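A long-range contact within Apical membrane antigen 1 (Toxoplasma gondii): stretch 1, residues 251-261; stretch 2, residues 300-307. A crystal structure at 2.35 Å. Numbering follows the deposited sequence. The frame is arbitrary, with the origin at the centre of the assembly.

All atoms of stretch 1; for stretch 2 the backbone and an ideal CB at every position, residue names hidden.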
# COMPACT_ATOMS: atom_id res chain seq x y z
N THR A 251 -16.71 -2.80 -12.52
CA THR A 251 -16.83 -2.55 -13.95
C THR A 251 -15.58 -3.00 -14.66
O THR A 251 -15.64 -3.56 -15.76
CB THR A 251 -17.02 -1.06 -14.25
OG1 THR A 251 -17.90 -0.48 -13.28
CG2 THR A 251 -17.59 -0.86 -15.67
N ASN A 252 -14.43 -2.79 -14.02
CA ASN A 252 -13.16 -3.24 -14.57
C ASN A 252 -12.10 -3.39 -13.49
O ASN A 252 -12.28 -2.96 -12.37
CB ASN A 252 -12.67 -2.29 -15.67
CG ASN A 252 -12.56 -0.86 -15.19
OD1 ASN A 252 -12.00 -0.60 -14.14
ND2 ASN A 252 -13.20 0.05 -15.91
N LYS A 253 -11.03 -4.08 -13.83
CA LYS A 253 -10.11 -4.60 -12.85
C LYS A 253 -9.40 -3.48 -12.05
O LYS A 253 -9.30 -3.56 -10.84
CB LYS A 253 -9.11 -5.54 -13.54
CG LYS A 253 -8.14 -4.87 -14.50
CD LYS A 253 -7.51 -5.96 -15.38
CE LYS A 253 -6.57 -5.43 -16.45
NZ LYS A 253 -5.89 -6.64 -17.06
N GLU A 254 -9.23 -2.34 -12.69
CA GLU A 254 -8.61 -1.21 -12.02
C GLU A 254 -9.50 -0.66 -10.89
O GLU A 254 -9.00 -0.13 -9.86
CB GLU A 254 -8.32 -0.11 -13.04
CG GLU A 254 -8.20 1.28 -12.40
CD GLU A 254 -7.81 2.38 -13.40
OE1 GLU A 254 -7.20 2.06 -14.48
OE2 GLU A 254 -8.10 3.56 -13.10
N GLU A 255 -10.81 -0.75 -11.10
CA GLU A 255 -11.76 -0.34 -10.09
C GLU A 255 -11.60 -1.29 -8.90
O GLU A 255 -11.55 -0.84 -7.77
CB GLU A 255 -13.20 -0.37 -10.66
CG GLU A 255 -14.33 -0.27 -9.63
CD GLU A 255 -15.72 -0.03 -10.28
OE1 GLU A 255 -15.79 0.62 -11.34
OE2 GLU A 255 -16.73 -0.49 -9.73
N CYS A 256 -11.42 -2.57 -9.17
CA CYS A 256 -11.15 -3.54 -8.10
C CYS A 256 -9.86 -3.19 -7.35
O CYS A 256 -9.80 -3.28 -6.14
CB CYS A 256 -11.09 -4.97 -8.65
SG CYS A 256 -10.90 -6.26 -7.39
N TRP A 257 -8.85 -2.77 -8.09
CA TRP A 257 -7.57 -2.43 -7.50
C TRP A 257 -7.69 -1.23 -6.54
O TRP A 257 -7.14 -1.23 -5.46
CB TRP A 257 -6.56 -2.15 -8.63
CG TRP A 257 -5.27 -1.51 -8.15
CD1 TRP A 257 -4.25 -2.12 -7.48
CD2 TRP A 257 -4.88 -0.13 -8.30
NE1 TRP A 257 -3.24 -1.21 -7.21
CE2 TRP A 257 -3.61 0.02 -7.71
CE3 TRP A 257 -5.46 0.97 -8.94
CZ2 TRP A 257 -2.90 1.25 -7.69
CZ3 TRP A 257 -4.76 2.20 -8.94
CH2 TRP A 257 -3.47 2.30 -8.37
N LYS A 258 -8.49 -0.25 -6.92
CA LYS A 258 -8.78 0.89 -6.06
C LYS A 258 -9.64 0.55 -4.86
O LYS A 258 -9.50 1.16 -3.79
CB LYS A 258 -9.47 1.96 -6.86
CG LYS A 258 -8.51 2.81 -7.61
CD LYS A 258 -9.22 3.81 -8.49
CE LYS A 258 -8.19 4.66 -9.18
NZ LYS A 258 -8.73 5.55 -10.22
N ARG A 259 -10.52 -0.43 -5.03
CA ARG A 259 -11.49 -0.76 -4.02
C ARG A 259 -10.85 -1.44 -2.84
O ARG A 259 -11.25 -1.21 -1.70
CB ARG A 259 -12.56 -1.67 -4.62
CG ARG A 259 -13.73 -1.94 -3.71
CD ARG A 259 -15.04 -1.78 -4.49
NE ARG A 259 -15.52 -3.01 -5.07
CZ ARG A 259 -16.24 -3.08 -6.21
NH1 ARG A 259 -16.47 -2.01 -6.93
NH2 ARG A 259 -16.72 -4.24 -6.61
N VAL A 260 -9.96 -2.38 -3.10
CA VAL A 260 -9.33 -3.11 -2.04
C VAL A 260 -8.56 -2.17 -1.12
O VAL A 260 -8.59 -2.32 0.11
CB VAL A 260 -8.46 -4.23 -2.62
CG1 VAL A 260 -7.31 -3.67 -3.45
CG2 VAL A 260 -8.05 -5.22 -1.60
N PHE A 261 -7.98 -1.13 -1.67
CA PHE A 261 -7.18 -0.22 -0.88
C PHE A 261 -8.12 0.63 -0.02
O PHE A 261 -7.81 0.93 1.14
CB PHE A 261 -6.35 0.71 -1.81
CG PHE A 261 -5.63 1.81 -1.07
CD1 PHE A 261 -4.50 1.53 -0.28
CD2 PHE A 261 -6.16 3.08 -1.04
CE1 PHE A 261 -3.84 2.52 0.38
CE2 PHE A 261 -5.49 4.10 -0.35
CZ PHE A 261 -4.37 3.79 0.40
N UNK A 300 -5.91 -7.46 8.05
CA UNK A 300 -7.17 -6.89 7.58
C UNK A 300 -7.55 -7.40 6.19
O UNK A 300 -6.93 -8.32 5.68
CB UNK A 300 -7.08 -5.36 7.56
N UNK A 301 -8.53 -6.76 5.55
CA UNK A 301 -9.03 -7.23 4.26
C UNK A 301 -8.19 -6.56 3.19
O UNK A 301 -8.50 -5.45 2.77
CB UNK A 301 -10.52 -6.93 4.08
N UNK A 302 -7.03 -7.14 2.88
CA UNK A 302 -5.99 -6.42 2.15
C UNK A 302 -5.80 -7.01 0.74
O UNK A 302 -5.01 -6.48 -0.05
CB UNK A 302 -4.67 -6.47 2.93
N UNK A 303 -6.39 -8.18 0.50
CA UNK A 303 -6.28 -8.88 -0.78
C UNK A 303 -7.61 -8.87 -1.52
O UNK A 303 -8.65 -8.86 -0.89
CB UNK A 303 -5.81 -10.32 -0.57
N UNK A 304 -7.55 -8.81 -2.87
CA UNK A 304 -8.73 -8.86 -3.70
C UNK A 304 -8.52 -9.80 -4.88
O UNK A 304 -7.49 -9.76 -5.54
CB UNK A 304 -9.10 -7.46 -4.19
N UNK A 305 -9.50 -10.68 -5.12
CA UNK A 305 -9.52 -11.48 -6.33
C UNK A 305 -10.46 -10.86 -7.34
O UNK A 305 -11.65 -10.62 -7.04
CB UNK A 305 -9.93 -12.92 -6.03
N UNK A 306 -9.95 -10.59 -8.54
CA UNK A 306 -10.78 -10.09 -9.63
C UNK A 306 -11.06 -11.18 -10.68
O UNK A 306 -10.14 -11.66 -11.35
CB UNK A 306 -10.10 -8.89 -10.29
N UNK A 307 -12.32 -11.60 -10.80
CA UNK A 307 -12.62 -12.67 -11.77
C UNK A 307 -13.99 -12.58 -12.39
O UNK A 307 -14.84 -11.79 -11.97
CB UNK A 307 -12.48 -14.04 -11.09

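Helix 253-261 packs against strand 303-307 with the two axes nearly antiparallel, at 160°, and 8.2 Å apart at closest approach. From this side the helix offers K253, C256 and V260, so the strand meets a largely apolar strip with the aliphatic base of a lysine at one end.

Position 300 has phi/psi of 161/-167, a combination that strongly favours a residue without a CB, and stretch 1 does not reach it. The deposited residue is G300.

At 301 the CB points sideways and has nothing of stretch 1 within 5.5 Å, so the helix leaves the choice wide. The residue is A301, which approaches V260 through its backbone, with the two O atoms of A301 and V260 4.1 Å apart.

The CB of 302 points away from the helix, and polar or apolar groups would serve equally well. What stretch 1 meets here is the carbonyl: V260 CG2 lies 3.6 Å from the O atom of 302. The residue is N302, whose side-chain oxygen and nitrogen find hydrogen bonds beyond the two stretches.

Position 303 opens the strand, again with its CB directed away, so even a large side chain could be held without touching the helix. It is W303; its backbone carbon C sits 3.7 Å from V260 CG2, while the indole makes its hydrogen bond elsewhere in the structure.

At 304 the CB turns toward the helix and already lies 3.6 Å from V260 CG2 and 3.9 Å from C256 SG. With both atoms at van der Waals distance from the first side-chain carbon, a small apolar residue is the natural fit. A304 supplies it, with its methyl CB against V260 CG2 and C256 SG.

The alternation of the strand sends 305 away, where stretch 1 imposes no preference. The residue is N305, whose amide is hydrogen-bonded elsewhere.

Position 306 faces the helix again, its ideal CB 4.0 Å from C256 SG. Beyond it lies the first turn of the helix, lined by carbon atoms and offering no charge close by, which would suit a long aliphatic chain or an aromatic ring. F306, with chi1 in the t well, lays its ring beneath that turn: K253 CB stands 3.6 Å from the F306 ring centroid and 8° off its normal, a CH-pi contact, and K253 CA approaches F306 CE1 to 3.5 Å. C256 CB adds an apolar contact 3.9 Å from F306 CD1.

Position 307 is out of reach, its side chain unconstrained by the helix; it is Y307.

Stretch 2 300-307: GANWANFY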
# COMPACT_ATOMS: atom_id res chain seq x y z
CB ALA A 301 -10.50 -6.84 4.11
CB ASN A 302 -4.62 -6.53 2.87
CG ASN A 302 -4.68 -6.17 4.32
OD1 ASN A 302 -5.29 -5.16 4.71
ND2 ASN A 302 -3.89 -6.88 5.12
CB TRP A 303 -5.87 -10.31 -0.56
CG TRP A 303 -4.62 -10.48 0.33
CD1 TRP A 303 -3.34 -10.72 -0.10
CD2 TRP A 303 -4.58 -10.56 1.78
NE1 TRP A 303 -2.49 -10.85 0.99
CE2 TRP A 303 -3.23 -10.75 2.15
CE3 TRP A 303 -5.53 -10.37 2.79
CZ2 TRP A 303 -2.81 -10.81 3.50
CZ3 TRP A 303 -5.12 -10.41 4.12
CH2 TRP A 303 -3.77 -10.67 4.46
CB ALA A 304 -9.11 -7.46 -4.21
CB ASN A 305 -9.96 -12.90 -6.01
CG ASN A 305 -8.81 -13.74 -5.53
OD1 ASN A 305 -7.64 -13.41 -5.78
ND2 ASN A 305 -9.13 -14.83 -4.87
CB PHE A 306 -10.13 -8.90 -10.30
CG PHE A 306 -10.87 -8.43 -11.53
CD1 PHE A 306 -11.95 -7.56 -11.42
CD2 PHE A 306 -10.58 -8.97 -12.77
CE1 PHE A 306 -12.59 -7.10 -12.55
CE2 PHE A 306 -11.25 -8.54 -13.91
CZ PHE A 306 -12.23 -7.58 -13.80
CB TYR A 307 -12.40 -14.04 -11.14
CG TYR A 307 -13.32 -14.31 -9.97
CD1 TYR A 307 -13.09 -13.74 -8.74
CD2 TYR A 307 -14.49 -15.05 -10.14
CE1 TYR A 307 -13.94 -13.97 -7.68
CE2 TYR A 307 -15.33 -15.31 -9.09
CZ TYR A 307 -15.05 -14.76 -7.86
OH TYR A 307 -15.91 -15.01 -6.82
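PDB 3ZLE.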